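Local coordinates for protein glycoside hydrolase (Streptococcus pneumoniae serotype 4, PDB 6ORH) that probably acts as an alpha-L-fucosidase of glycoside hydrolase family 29 and takes part in the degradation of host-derived carbohydrate antigens, at residues P31-Y35 and P297-A301; D257-R261 and D271-L275. The protein carries 2 engineered substitutions. One frame throughout, in Å; residues are numbered along the deposited sequence.

Contact 1. Residues P31-Y35 and P297-A301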
loop_
_atom_site.group_PDB
_atom_site.type_symbol
_atom_site.label_atom_id
_atom_site.label_comp_id
_atom_site.label_asym_id
_atom_site.label_seq_id
_atom_site.Cartn_x
_atom_site.Cartn_y
_atom_site.Cartn_z
ATOM N N PRO A 31 24.800 24.611 -10.218
ATOM C CA PRO A 31 26.065 24.472 -9.490
ATOM C C PRO A 31 26.190 23.150 -8.738
ATOM O O PRO A 31 27.261 22.558 -8.706
ATOM C CB PRO A 31 26.006 25.658 -8.530
ATOM C CG PRO A 31 25.249 26.713 -9.312
ATOM C CD PRO A 31 24.142 25.904 -9.966
ATOM N N ASN A 32 25.094 22.663 -8.137
ATOM C CA ASN A 32 25.164 21.404 -7.405
ATOM C C ASN A 32 25.672 20.270 -8.281
ATOM O O ASN A 32 26.278 19.326 -7.770
ATOM C CB ASN A 32 23.824 21.028 -6.752
ATOM C CG ASN A 32 23.456 21.966 -5.628
ATOM O OD1 ASN A 32 24.251 22.821 -5.242
ATOM N ND2 ASN A 32 22.255 21.803 -5.079
ATOM N N THR A 33 25.375 20.311 -9.592
ATOM C CA THR A 33 25.803 19.258 -10.502
ATOM C C THR A 33 27.331 19.259 -10.561
ATOM O O THR A 33 27.913 18.188 -10.728
ATOM C CB THR A 33 25.234 19.469 -11.914
ATOM O OG1 THR A 33 23.828 19.740 -11.776
ATOM C CG2 THR A 33 25.453 18.306 -12.864
ATOM N N PHE A 34 27.922 20.460 -10.496
ATOM C CA PHE A 34 29.371 20.597 -10.613
ATOM C C PHE A 34 30.063 20.379 -9.268
ATOM O O PHE A 34 31.246 20.027 -9.233
ATOM C CB PHE A 34 29.723 21.938 -11.261
ATOM C CG PHE A 34 29.283 21.985 -12.701
ATOM C CD1 PHE A 34 30.097 21.484 -13.710
ATOM C CD2 PHE A 34 28.026 22.478 -13.038
ATOM C CE1 PHE A 34 29.674 21.488 -15.031
ATOM C CE2 PHE A 34 27.600 22.473 -14.359
ATOM C CZ PHE A 34 28.422 21.976 -15.352
ATOM N N TYR A 35 29.333 20.567 -8.167
ATOM C CA TYR A 35 29.891 20.342 -6.842
ATOM C C TYR A 35 29.540 18.960 -6.293
ATOM O O TYR A 35 29.922 18.663 -5.162
ATOM C CB TYR A 35 29.434 21.422 -5.858
ATOM C CG TYR A 35 30.213 22.709 -5.981
ATOM C CD1 TYR A 35 29.990 23.591 -7.032
ATOM C CD2 TYR A 35 31.229 23.016 -5.088
ATOM C CE1 TYR A 35 30.727 24.759 -7.178
ATOM C CE2 TYR A 35 31.963 24.187 -5.209
ATOM C CZ TYR A 35 31.710 25.068 -6.249
ATOM O OH TYR A 35 32.449 26.213 -6.393
ATOM N N PRO A 297 18.120 14.333 -14.060
ATOM C CA PRO A 297 19.140 15.371 -13.882
ATOM C C PRO A 297 20.228 15.334 -14.944
ATOM O O PRO A 297 20.946 14.352 -15.084
ATOM C CB PRO A 297 19.749 15.022 -12.527
ATOM C CG PRO A 297 19.628 13.505 -12.464
ATOM C CD PRO A 297 18.394 13.119 -13.263
ATOM N N PRO A 298 20.388 16.415 -15.737
ATOM C CA PRO A 298 21.510 16.473 -16.675
ATOM C C PRO A 298 22.841 16.434 -15.924
ATOM O O PRO A 298 22.963 16.884 -14.773
ATOM C CB PRO A 298 21.321 17.862 -17.319
ATOM C CG PRO A 298 19.835 18.129 -17.187
ATOM C CD PRO A 298 19.514 17.599 -15.802
ATOM N N ASN A 299 23.862 15.923 -16.637
ATOM C CA ASN A 299 25.206 15.716 -16.116
ATOM C C ASN A 299 26.036 16.989 -16.282
ATOM O O ASN A 299 25.523 18.032 -16.668
ATOM C CB ASN A 299 25.856 14.475 -16.756
ATOM C CG ASN A 299 26.107 14.640 -18.245
ATOM O OD1 ASN A 299 26.130 15.763 -18.757
ATOM N ND2 ASN A 299 26.240 13.534 -18.958
ATOM N N GLN A 300 27.337 16.899 -15.976
ATOM C CA GLN A 300 28.182 18.079 -15.984
ATOM C C GLN A 300 28.458 18.563 -17.406
ATOM O O GLN A 300 28.868 19.709 -17.599
ATOM C CB GLN A 300 29.495 17.790 -15.253
ATOM C CG GLN A 300 29.328 17.627 -13.750
ATOM C CD GLN A 300 30.653 17.335 -13.086
ATOM O OE1 GLN A 300 31.676 17.151 -13.747
ATOM N NE2 GLN A 300 30.659 17.313 -11.765
ATOM N N ALA A 301 28.190 17.717 -18.394
ATOM C CA ALA A 301 28.283 18.141 -19.779
ATOM C C ALA A 301 27.036 18.904 -20.213
ATOM O O ALA A 301 27.047 19.530 -21.273
ATOM C CB ALA A 301 28.507 16.938 -20.679
HETATM O O HOH W 1 21.985 17.658 -12.386
#
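The loop 297-301 runs past the short helix 31-35 and meets it through Thr-33 and Phe-34. Pro-298 comes first, and it works through its backbone. Pro-298 O lies 3.4 Å from Thr-33 CG2. Water 1 also joins these two residues: it donates to Pro-298 O at 2.7 Å and accepts from Thr-33 OG1 at 2.8 Å. Asn-299 turns its CA-to-CB bond away from the helix. Its OD1 accepts a hydrogen bond from Leu-303 N and a weak one from Ala-301 N, so the bonds of this side chain stay within its own loop. Its backbone still touches the helix, with Asn-299 C 3.7 Å from Thr-33 CG2. Gln-300 makes the largest share of the contact. Its extended side chain passes Thr-33, with Gln-300 CG 4.0 Å from Thr-33 CG2. Gln-300 NE2 then donates to Thr-33 O at 3.1 Å, with a nearly straight geometry of 161°. The Phe-34 ring also touches Gln-300: Phe-34 CE1 is 3.7 Å from Gln-300 CB, and Phe-34 CZ is 3.2 Å from Gln-300 O. The helix follows strand 23-27 and the loop follows strand 292-295. These two strands are parallel neighbours, so the contact joins the loops beyond the first and last strands of a TIM barrel, where the barrel closes.

Contact 2. Residues D257-R261 and D271-L275. With GAL (beta-D-galactopyranose), chain C.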
loop_
_atom_site.group_PDB
_atom_site.type_symbol
_atom_site.label_atom_id
_atom_site.label_comp_id
_atom_site.label_asym_id
_atom_site.label_seq_id
_atom_site.Cartn_x
_atom_site.Cartn_y
_atom_site.Cartn_z
ATOM N N ASP A 257 6.195 13.573 -6.802
ATOM C CA ASP A 257 7.503 13.860 -7.373
ATOM C C ASP A 257 8.517 12.840 -6.888
ATOM O O ASP A 257 8.528 12.464 -5.721
ATOM C CB ASP A 257 7.954 15.282 -7.000
ATOM C CG ASP A 257 8.086 15.545 -5.498
ATOM O OD1 ASP A 257 7.209 15.073 -4.708
ATOM O OD2 ASP A 257 9.053 16.209 -5.099
ATOM N N VAL A 258 9.430 12.448 -7.784
ATOM C CA VAL A 258 10.410 11.442 -7.407
ATOM C C VAL A 258 11.523 11.543 -8.431
ATOM O O VAL A 258 11.241 11.794 -9.606
ATOM C CB VAL A 258 9.777 10.033 -7.369
ATOM C CG1 VAL A 258 9.063 9.679 -8.679
ATOM C CG2 VAL A 258 10.820 8.958 -7.039
ATOM N N SER A 259 12.746 11.306 -7.966
ATOM C CA SER A 259 13.877 11.338 -8.891
ATOM C C SER A 259 14.087 9.958 -9.503
ATOM O O SER A 259 13.858 8.933 -8.850
ATOM C CB SER A 259 15.107 11.813 -8.176
ATOM O OG SER A 259 16.200 11.955 -9.111
ATOM N N ILE A 260 14.563 9.940 -10.760
ATOM C CA ILE A 260 14.965 8.680 -11.377
ATOM C C ILE A 260 16.208 8.119 -10.676
ATOM O O ILE A 260 16.487 6.921 -10.804
ATOM C CB ILE A 260 15.153 8.808 -12.905
ATOM C CG1 ILE A 260 15.054 7.440 -13.576
ATOM C CG2 ILE A 260 16.480 9.497 -13.247
ATOM C CD1 ILE A 260 15.139 7.513 -15.092
ATOM N N ARG A 261 16.904 8.954 -9.906
ATOM C CA ARG A 261 18.109 8.558 -9.188
ATOM C C ARG A 261 17.886 8.729 -7.689
ATOM O O ARG A 261 16.870 9.290 -7.243
ATOM C CB ARG A 261 19.294 9.418 -9.660
ATOM C CG ARG A 261 19.852 9.006 -11.019
ATOM C CD ARG A 261 20.264 10.201 -11.890
ATOM N NE ARG A 261 20.937 9.612 -13.049
ATOM C CZ ARG A 261 22.194 9.177 -13.046
ATOM N NH1 ARG A 261 22.960 9.326 -11.976
ATOM N NH2 ARG A 261 22.644 8.548 -14.113
ATOM N N ASP A 271 23.028 5.364 -10.115
ATOM C CA ASP A 271 22.377 4.748 -11.252
ATOM C C ASP A 271 20.887 5.068 -11.231
ATOM O O ASP A 271 20.315 5.218 -10.143
ATOM C CB ASP A 271 22.559 3.233 -11.168
ATOM C CG ASP A 271 24.010 2.834 -11.383
ATOM O OD1 ASP A 271 24.563 3.215 -12.418
ATOM O OD2 ASP A 271 24.567 2.141 -10.514
ATOM N N PRO A 272 20.203 5.097 -12.396
ATOM C CA PRO A 272 18.748 5.262 -12.430
ATOM C C PRO A 272 18.034 4.033 -11.879
ATOM O O PRO A 272 18.572 2.921 -11.892
ATOM C CB PRO A 272 18.385 5.362 -13.912
ATOM C CG PRO A 272 19.561 4.650 -14.590
ATOM C CD PRO A 272 20.776 4.939 -13.746
ATOM N N LYS A 273 16.794 4.255 -11.433
ATOM C CA LYS A 273 15.922 3.181 -10.995
ATOM C C LYS A 273 15.730 2.145 -12.097
ATOM O O LYS A 273 15.722 2.443 -13.292
ATOM C CB LYS A 273 14.589 3.808 -10.561
ATOM C CG LYS A 273 14.699 4.518 -9.218
ATOM C CD LYS A 273 13.391 5.190 -8.821
ATOM C CE LYS A 273 13.384 5.827 -7.437
ATOM N NZ LYS A 273 14.458 6.815 -7.215
ATOM N N SER A 274 15.494 0.882 -11.705
ATOM C CA SER A 274 15.150 -0.139 -12.686
ATOM C C SER A 274 13.776 0.107 -13.315
ATOM O O SER A 274 12.925 0.821 -12.747
ATOM C CB SER A 274 15.160 -1.522 -12.043
ATOM O OG SER A 274 14.123 -1.596 -11.056
ATOM N N LEU A 275 13.524 -0.557 -14.446
ATOM C CA LEU A 275 12.189 -0.541 -15.020
ATOM C C LEU A 275 11.163 -1.018 -13.986
ATOM O O LEU A 275 10.109 -0.419 -13.849
ATOM C CB LEU A 275 12.120 -1.364 -16.309
ATOM C CG LEU A 275 10.751 -1.413 -16.976
ATOM C CD1 LEU A 275 10.305 -0.019 -17.415
ATOM C CD2 LEU A 275 10.751 -2.376 -18.163
HETATM C C1 GAL C . 10.080 18.785 0.863
HETATM C C2 GAL C . 9.333 20.006 1.441
HETATM C C3 GAL C . 7.956 20.174 0.780
HETATM C C4 GAL C . 8.018 20.009 -0.742
HETATM C C5 GAL C . 8.752 18.696 -1.045
HETATM C C6 GAL C . 8.874 18.391 -2.519
HETATM O O2 GAL C . 9.136 19.813 2.851
HETATM O O3 GAL C . 7.377 21.456 1.155
HETATM O O4 GAL C . 8.728 21.116 -1.368
HETATM O O5 GAL C . 10.110 18.845 -0.562
HETATM O O6 GAL C . 9.371 17.034 -2.680
HETATM O O HOH W 2 14.793 8.518 -5.154
#
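Asp-257 points into the glycan pocket, where its OD2 accepts a hydrogen bond from O6 of the galactose at 2.6 Å. Gln-215 and Gly-172 also bind this sugar. Val-258 faces the other segment, and Val-258 CG2 packs 4.1 Å from Lys-273 CE. At Ser-259 the strand ends. Ser-259 O accepts from Lys-273 NZ at 2.7 Å, while Ser-259 OG bonds Gly-263 O and takes the backbone N of Arg-261 at 3.2 Å in an ST turn. Ile-260 O is the second acceptor. It receives Lys-273 N at 2.8 Å and a CA-H...O contact from Pro-272 CA at 3.2 Å. Ile-260 CG1 also packs on Pro-272 CB at 3.9 Å. Arg-261 places one face of its guanidinium against Pro-272, where Arg-261 NH2 is 4.1 Å from Pro-272 CD, and forms a salt bridge with Asp-308. Water 2 donates to Arg-261 O at 3.0 Å and accepts from Lys-273 NZ at 2.7 Å. Lys-273 thus uses both its backbone N and its amine on this turn. Across the two segments its charge meets a carbonyl and a water, not a carboxylate, so the polar part of the contact is made by backbone carbonyls and a water rather than by a salt bridge.

The centres of the two contacts are about 17 Å apart, within the TIM-barrel region. Contact 2 is nested along the chain inside the long loop closed by contact 1. Strands 250-259 and 292-295 tie them together: they pair in parallel, and 292-295 pairs in turn with 23-27. Contact 2 joins the end of strand 250-259 to the segment leading into helix 275-284. Contact 1 joins the segments after the other two strands. The contacts also touch directly, with Pro-297 CG 3.4 Å from Arg-261 CD and Pro-297 CD 4.1 Å from Ile-260 CG2. Pro-297 therefore links the two contacts at the ends of neighbouring barrel strands, and the same strand 250-259 carries the sugar-binding Asp-257.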